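Local atomic coordinates of elongation factor G (Thermus thermophilus, PDB entry 2DY1), a protein that binds GTP with magnesium and probably acts as a translation elongation GTPase, as factors of this family do in ribosomal translocation. Residues A13-A18 / A101-S106; M130-K135 / A251-E256. All blocks are in the same frame, centred on the assembly; numbering follows the deposited sequence.

Contact 1 of 2, residues A13-A18 / A101-S106; sequences ALVGHA and ALVAVS. With GTP (guanosine-5'-triphosphate), chain C.
Leu102 and Leu14 lie side by side on one face of a parallel strand pair, both side chains pointing the same way. In Leu102, CB stands 3.9 Å from Ala13 O. Its CG, anti to the backbone N (chi1 171°), comes to 3.7 Å from CD1 of Leu14. The two methyls then diverge: CD2 of Leu102 stays with Leu14 CD1 at 3.8 Å, while CD1 of Leu102 turns to the next strand, 129-134, and reaches CG1 of Val132 at 3.7 Å. The other face carries Val15 and Val103, whose CG2 methyls meet at 3.9 Å, with Ala118, Thr115 and Trp119 of helix 113-124 packed against this valine pair.

Three backbone bonds fix the register: Leu102 N to Ala13 O (N-H...O 168°), Val15 N to Leu102 O and Ala104 N to Val15 O. The short strand axes are turned by 32°. These are neighbouring strands in the core of the P-loop GTPase fold, and 9-16 runs directly into the nucleotide-binding loop, where Gly16 fits the first glycine of the Walker A pattern. A CB on Gly16 would collide with Ala104 O and with the preceding carbonyl.

Beyond that point the chains part and a water takes over, accepting from His17 N and donating to Ala104 O at 2.7 Å. The imidazole of His17 leads away from strand 101-106, and its ND1 is hydrogen-bonded to Gly114 N. Ala18 has already reached the nucleotide, its CA 3.2 Å from O3G of the GTP gamma-phosphate.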
loop_
_atom_site.group_PDB
_atom_site.type_symbol
_atom_site.label_atom_id
_atom_site.label_comp_id
_atom_site.label_asym_id
_atom_site.label_seq_id
_atom_site.Cartn_x
_atom_site.Cartn_y
_atom_site.Cartn_z
ATOM N N ALA A 13 -15.149 -2.707 -7.489
ATOM C CA ALA A 13 -14.256 -3.046 -6.363
ATOM C C ALA A 13 -15.041 -2.778 -5.087
ATOM O O ALA A 13 -15.591 -1.694 -4.931
ATOM C CB ALA A 13 -13.022 -2.177 -6.368
ATOM N N LEU A 14 -15.069 -3.759 -4.189
ATOM C CA LEU A 14 -15.788 -3.649 -2.911
ATOM C C LEU A 14 -14.691 -3.339 -1.889
ATOM O O LEU A 14 -13.802 -4.179 -1.605
ATOM C CB LEU A 14 -16.480 -4.981 -2.612
ATOM C CG LEU A 14 -17.103 -5.159 -1.231
ATOM C CD1 LEU A 14 -18.111 -4.047 -0.941
ATOM C CD2 LEU A 14 -17.794 -6.506 -1.222
ATOM N N VAL A 15 -14.758 -2.134 -1.328
ATOM C CA VAL A 15 -13.741 -1.645 -0.401
ATOM C C VAL A 15 -14.402 -1.103 0.847
ATOM O O VAL A 15 -15.626 -0.976 0.901
ATOM C CB VAL A 15 -12.915 -0.523 -1.052
ATOM C CG1 VAL A 15 -12.114 -1.095 -2.231
ATOM C CG2 VAL A 15 -13.847 0.601 -1.591
ATOM N N GLY A 16 -13.594 -0.806 1.850
ATOM C CA GLY A 16 -14.149 -0.270 3.086
ATOM C C GLY A 16 -13.267 -0.658 4.261
ATOM O O GLY A 16 -12.386 -1.495 4.129
ATOM N N HIS A 17 -13.506 -0.047 5.408
ATOM C CA HIS A 17 -12.719 -0.334 6.593
ATOM C C HIS A 17 -12.778 -1.795 6.965
ATOM O O HIS A 17 -13.763 -2.493 6.711
ATOM C CB HIS A 17 -13.251 0.483 7.771
ATOM C CG HIS A 17 -12.301 0.581 8.924
ATOM N ND1 HIS A 17 -11.308 1.535 8.992
ATOM C CD2 HIS A 17 -12.198 -0.153 10.056
ATOM C CE1 HIS A 17 -10.632 1.382 10.117
ATOM N NE2 HIS A 17 -11.153 0.365 10.781
ATOM N N ALA A 18 -11.715 -2.245 7.620
ATOM C CA ALA A 18 -11.638 -3.615 8.063
ATOM C C ALA A 18 -12.873 -3.999 8.877
ATOM O O ALA A 18 -13.283 -3.270 9.786
ATOM C CB ALA A 18 -10.375 -3.800 8.901
ATOM N N ALA A 101 -16.511 1.928 -7.410
ATOM C CA ALA A 101 -16.212 1.414 -6.082
ATOM C C ALA A 101 -17.500 1.274 -5.273
ATOM O O ALA A 101 -18.321 2.183 -5.255
ATOM C CB ALA A 101 -15.276 2.363 -5.365
ATOM N N LEU A 102 -17.686 0.117 -4.646
ATOM C CA LEU A 102 -18.825 -0.127 -3.755
ATOM C C LEU A 102 -18.149 -0.048 -2.394
ATOM O O LEU A 102 -17.286 -0.869 -2.078
ATOM C CB LEU A 102 -19.414 -1.523 -3.983
ATOM C CG LEU A 102 -20.472 -1.986 -2.965
ATOM C CD1 LEU A 102 -21.675 -0.990 -2.938
ATOM C CD2 LEU A 102 -20.982 -3.395 -3.346
ATOM N N VAL A 103 -18.545 0.925 -1.588
ATOM C CA VAL A 103 -17.887 1.171 -0.309
ATOM C C VAL A 103 -18.764 0.722 0.845
ATOM O O VAL A 103 -19.809 1.303 1.083
ATOM C CB VAL A 103 -17.569 2.700 -0.180
ATOM C CG1 VAL A 103 -16.757 2.977 1.076
ATOM C CG2 VAL A 103 -16.806 3.195 -1.447
ATOM N N ALA A 104 -18.337 -0.335 1.547
ATOM C CA ALA A 104 -19.094 -0.858 2.682
ATOM C C ALA A 104 -18.825 0.021 3.886
ATOM O O ALA A 104 -17.679 0.404 4.155
ATOM C CB ALA A 104 -18.662 -2.290 3.008
ATOM N N VAL A 105 -19.900 0.348 4.598
ATOM C CA VAL A 105 -19.814 1.178 5.796
ATOM C C VAL A 105 -20.669 0.516 6.876
ATOM O O VAL A 105 -21.864 0.297 6.692
ATOM C CB VAL A 105 -20.370 2.613 5.522
ATOM C CG1 VAL A 105 -20.469 3.425 6.838
ATOM C CG2 VAL A 105 -19.474 3.324 4.530
ATOM N N SER A 106 -20.053 0.190 8.011
ATOM C CA SER A 106 -20.794 -0.412 9.120
ATOM C C SER A 106 -21.681 0.654 9.777
ATOM O O SER A 106 -21.213 1.755 10.066
ATOM C CB SER A 106 -19.802 -0.960 10.159
ATOM O OG SER A 106 -20.442 -1.135 11.409
HETATM P PG GTP C . -11.871 -7.275 6.108
HETATM O O1G GTP C . -10.936 -7.757 7.322
HETATM O O2G GTP C . -11.664 -8.262 4.860
HETATM O O3G GTP C . -11.659 -5.856 5.742
HETATM O O3B GTP C . -13.347 -7.534 6.697
HETATM P PB GTP C . -14.689 -7.588 5.819
HETATM O O1B GTP C . -15.095 -6.203 5.487
HETATM O O2B GTP C . -14.514 -8.542 4.697
HETATM O O3A GTP C . -15.758 -8.104 6.898
HETATM P PA GTP C . -16.165 -9.643 7.098
HETATM O O1A GTP C . -17.090 -10.040 6.013
HETATM O O2A GTP C . -14.935 -10.439 7.310
HETATM O "O5'" GTP C . -17.015 -9.605 8.461
HETATM C "C5'" GTP C . -16.321 -9.417 9.695
HETATM C "C4'" GTP C . -17.234 -9.780 10.864
HETATM O "O4'" GTP C . -18.444 -9.023 10.689
HETATM C "C3'" GTP C . -17.629 -11.256 10.779
HETATM O "O3'" GTP C . -17.847 -11.759 12.100
HETATM C "C2'" GTP C . -18.947 -11.207 10.007
HETATM O "O2'" GTP C . -19.759 -12.323 10.385
HETATM C "C1'" GTP C . -19.542 -9.946 10.631
HETATM N N9 GTP C . -20.628 -9.355 9.817
HETATM C C8 GTP C . -20.551 -9.022 8.530
HETATM N N7 GTP C . -21.666 -8.393 8.163
HETATM C C5 GTP C . -22.467 -8.329 9.224
HETATM C C6 GTP C . -23.735 -7.800 9.439
HETATM O O6 GTP C . -24.345 -7.201 8.554
HETATM N N1 GTP C . -24.306 -7.928 10.711
HETATM C C2 GTP C . -23.599 -8.573 11.734
HETATM N N2 GTP C . -24.136 -8.694 12.945
HETATM N N3 GTP C . -22.375 -9.065 11.489
HETATM C C4 GTP C . -21.810 -8.954 10.278
HETATM O O HOH W 1 -16.039 1.375 6.039
#

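Contact 2 of 2, residues M130-K135 / A251-E256; sequences MVVVTK and ALASGE. With GTP (guanosine-5'-triphosphate), chain C.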
loop_
_atom_site.group_PDB
_atom_site.type_symbol
_atom_site.label_atom_id
_atom_site.label_comp_id
_atom_site.label_asym_id
_atom_site.label_seq_id
_atom_site.Cartn_x
_atom_site.Cartn_y
_atom_site.Cartn_z
ATOM N N MET A 130 -20.594 4.116 -4.720
ATOM C CA MET A 130 -21.901 3.785 -4.142
ATOM C C MET A 130 -21.536 3.285 -2.746
ATOM O O MET A 130 -20.458 2.741 -2.561
ATOM C CB MET A 130 -22.583 2.666 -4.956
ATOM C CG MET A 130 -23.693 1.900 -4.276
ATOM S SD MET A 130 -24.240 0.541 -5.388
ATOM C CE MET A 130 -25.011 1.548 -6.630
ATOM N N VAL A 131 -22.406 3.513 -1.766
ATOM C CA VAL A 131 -22.161 3.064 -0.392
ATOM C C VAL A 131 -23.141 1.968 -0.058
ATOM O O VAL A 131 -24.303 2.040 -0.458
ATOM C CB VAL A 131 -22.441 4.213 0.620
ATOM C CG1 VAL A 131 -22.401 3.695 2.066
ATOM C CG2 VAL A 131 -21.417 5.330 0.439
ATOM N N VAL A 132 -22.687 0.941 0.660
ATOM C CA VAL A 132 -23.611 -0.086 1.140
ATOM C C VAL A 132 -23.442 -0.122 2.659
ATOM O O VAL A 132 -22.341 -0.293 3.176
ATOM C CB VAL A 132 -23.391 -1.504 0.485
ATOM C CG1 VAL A 132 -21.970 -1.996 0.650
ATOM C CG2 VAL A 132 -24.389 -2.497 1.090
ATOM N N VAL A 133 -24.546 0.092 3.370
ATOM C CA VAL A 133 -24.526 0.112 4.831
ATOM C C VAL A 133 -24.848 -1.262 5.369
ATOM O O VAL A 133 -25.929 -1.822 5.125
ATOM C CB VAL A 133 -25.544 1.127 5.368
ATOM C CG1 VAL A 133 -25.556 1.066 6.907
ATOM C CG2 VAL A 133 -25.178 2.527 4.878
ATOM N N THR A 134 -23.876 -1.796 6.102
ATOM C CA THR A 134 -23.967 -3.125 6.702
ATOM C C THR A 134 -24.146 -3.054 8.212
ATOM O O THR A 134 -24.084 -1.987 8.802
ATOM C CB THR A 134 -22.667 -3.881 6.476
ATOM O OG1 THR A 134 -21.595 -3.125 7.074
ATOM C CG2 THR A 134 -22.409 -4.060 4.967
ATOM N N LYS A 135 -24.361 -4.222 8.814
ATOM C CA LYS A 135 -24.466 -4.351 10.269
ATOM C C LYS A 135 -25.527 -3.525 10.997
ATOM O O LYS A 135 -25.407 -3.287 12.207
ATOM C CB LYS A 135 -23.088 -4.067 10.894
ATOM C CG LYS A 135 -21.992 -5.002 10.396
ATOM C CD LYS A 135 -20.689 -4.810 11.203
ATOM C CE LYS A 135 -19.654 -5.894 10.891
ATOM N NZ LYS A 135 -18.457 -5.847 11.812
ATOM N N ALA A 251 -27.127 2.306 -0.323
ATOM C CA ALA A 251 -27.969 1.133 -0.217
ATOM C C ALA A 251 -27.783 0.502 1.161
ATOM O O ALA A 251 -26.811 0.780 1.859
ATOM C CB ALA A 251 -27.593 0.118 -1.304
ATOM N N LEU A 252 -28.743 -0.328 1.529
ATOM C CA LEU A 252 -28.708 -1.028 2.802
ATOM C C LEU A 252 -28.742 -2.523 2.519
ATOM O O LEU A 252 -29.660 -3.008 1.845
ATOM C CB LEU A 252 -29.948 -0.603 3.612
ATOM C CG LEU A 252 -30.260 -1.049 5.031
ATOM C CD1 LEU A 252 -29.115 -0.745 5.990
ATOM C CD2 LEU A 252 -31.527 -0.289 5.454
ATOM N N ALA A 253 -27.754 -3.267 3.027
ATOM C CA ALA A 253 -27.744 -4.715 2.816
ATOM C C ALA A 253 -26.842 -5.366 3.850
ATOM O O ALA A 253 -25.899 -4.747 4.333
ATOM C CB ALA A 253 -27.241 -5.062 1.394
ATOM N N SER A 254 -27.151 -6.614 4.190
ATOM C CA SER A 254 -26.345 -7.361 5.150
ATOM C C SER A 254 -26.236 -8.802 4.665
ATOM O O SER A 254 -27.240 -9.452 4.399
ATOM C CB SER A 254 -26.992 -7.367 6.529
ATOM O OG SER A 254 -26.391 -8.366 7.342
ATOM N N GLY A 255 -25.007 -9.299 4.533
ATOM C CA GLY A 255 -24.870 -10.681 4.109
ATOM C C GLY A 255 -25.114 -11.628 5.275
ATOM O O GLY A 255 -25.453 -12.783 5.077
ATOM N N GLU A 256 -24.992 -11.104 6.497
ATOM C CA GLU A 256 -25.171 -11.921 7.707
ATOM C C GLU A 256 -26.658 -12.154 7.963
ATOM O O GLU A 256 -27.070 -13.263 8.262
ATOM C CB GLU A 256 -24.532 -11.206 8.894
ATOM C CG GLU A 256 -24.402 -12.031 10.156
ATOM C CD GLU A 256 -23.293 -13.050 10.054
ATOM O OE1 GLU A 256 -22.218 -12.697 9.513
ATOM O OE2 GLU A 256 -23.491 -14.194 10.519
HETATM P PG GTP C . -11.871 -7.275 6.108
HETATM O O1G GTP C . -10.936 -7.757 7.322
HETATM O O2G GTP C . -11.664 -8.262 4.860
HETATM O O3G GTP C . -11.659 -5.856 5.742
HETATM O O3B GTP C . -13.347 -7.534 6.697
HETATM P PB GTP C . -14.689 -7.588 5.819
HETATM O O1B GTP C . -15.095 -6.203 5.487
HETATM O O2B GTP C . -14.514 -8.542 4.697
HETATM O O3A GTP C . -15.758 -8.104 6.898
HETATM P PA GTP C . -16.165 -9.643 7.098
HETATM O O1A GTP C . -17.090 -10.040 6.013
HETATM O O2A GTP C . -14.935 -10.439 7.310
HETATM O "O5'" GTP C . -17.015 -9.605 8.461
HETATM C "C5'" GTP C . -16.321 -9.417 9.695
HETATM C "C4'" GTP C . -17.234 -9.780 10.864
HETATM O "O4'" GTP C . -18.444 -9.023 10.689
HETATM C "C3'" GTP C . -17.629 -11.256 10.779
HETATM O "O3'" GTP C . -17.847 -11.759 12.100
HETATM C "C2'" GTP C . -18.947 -11.207 10.007
HETATM O "O2'" GTP C . -19.759 -12.323 10.385
HETATM C "C1'" GTP C . -19.542 -9.946 10.631
HETATM N N9 GTP C . -20.628 -9.355 9.817
HETATM C C8 GTP C . -20.551 -9.022 8.530
HETATM N N7 GTP C . -21.666 -8.393 8.163
HETATM C C5 GTP C . -22.467 -8.329 9.224
HETATM C C6 GTP C . -23.735 -7.800 9.439
HETATM O O6 GTP C . -24.345 -7.201 8.554
HETATM N N1 GTP C . -24.306 -7.928 10.711
HETATM C C2 GTP C . -23.599 -8.573 11.734
HETATM N N2 GTP C . -24.136 -8.694 12.945
HETATM N N3 GTP C . -22.375 -9.065 11.489
HETATM C C4 GTP C . -21.810 -8.954 10.278
#
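The guanine end of the GTP site is built where two parallel strands of the G domain finish: Thr134 and Lys135 open the TKLD form of the family's NKxD motif, and Ser254 lies in the loop corresponding to the G5 element. Upstream, Ala251 N donates almost straight to Val131 O (N-H...O 177°), and Val133 N donates to Ala251 O at 2.8 Å. Ala253 N then bonds Val133 O at 3.1 Å, tilted 30° from the carbonyl plane, where segment 251-256 has left its strand. Of the side chains, Val132 sets CG2, anti to its backbone N, 3.8 Å from Ala253 CB, whereas Val133 and Leu252 meet on the other face through CB and CD1.

Two donors, one from each segment, grip the base oxygen: GTP O6 receives Lys135 N at 3.0 Å and Ser254 OG at 2.6 Å. The base is sandwiched. Lys135, extended beyond CG, lies over one face with CG 3.4 Å from C6 of GTP, and its NZ is bonded to Gly19 O. From the opposite face Glu256 brings CB to 3.5 Å from the same C6, then bends at chi2 (75°), and its OE1 accepts from the ribose O2' at 2.6 Å. An alanine at Glu256 would probably leave O2' without this acceptor and uncover the base near N3 and C2, where CG now packs.

Thr134 OG1 is hydrogen-bonded to Ser20 O, tying the motif to the phosphate-binding loop. Leu267 of helix 261-271 touches Ala251 and Met130, Tyr142 of helix 142-153 touches Val133 and Leu252, and strand 100-106 flanks 130-135 on its other edge.

Contacts 1 and 2 follow one another across a single sheet, their centres about 9 Å apart. The join is made by strands 100-106 and 129-134: Val103 N lies 2.8 Å from Met130 O and Val105 N 2.9 Å from Val132 O, both probable hydrogen bonds. Further along, Ser106 CA packs 3.5 Å from Thr134 OG1. Both contacts end at the same GTP, but at different parts of it. Contact 1 delivers Ala18 to the gamma-phosphate, and contact 2 frames the base and ribose; within the nucleotide, PG and O6 are 12.7 Å apart. Segments 13-18, 130-135 and 251-256 reach the nucleotide at their C-terminal ends, while 101-106 stops short, Ser106 touching Lys135.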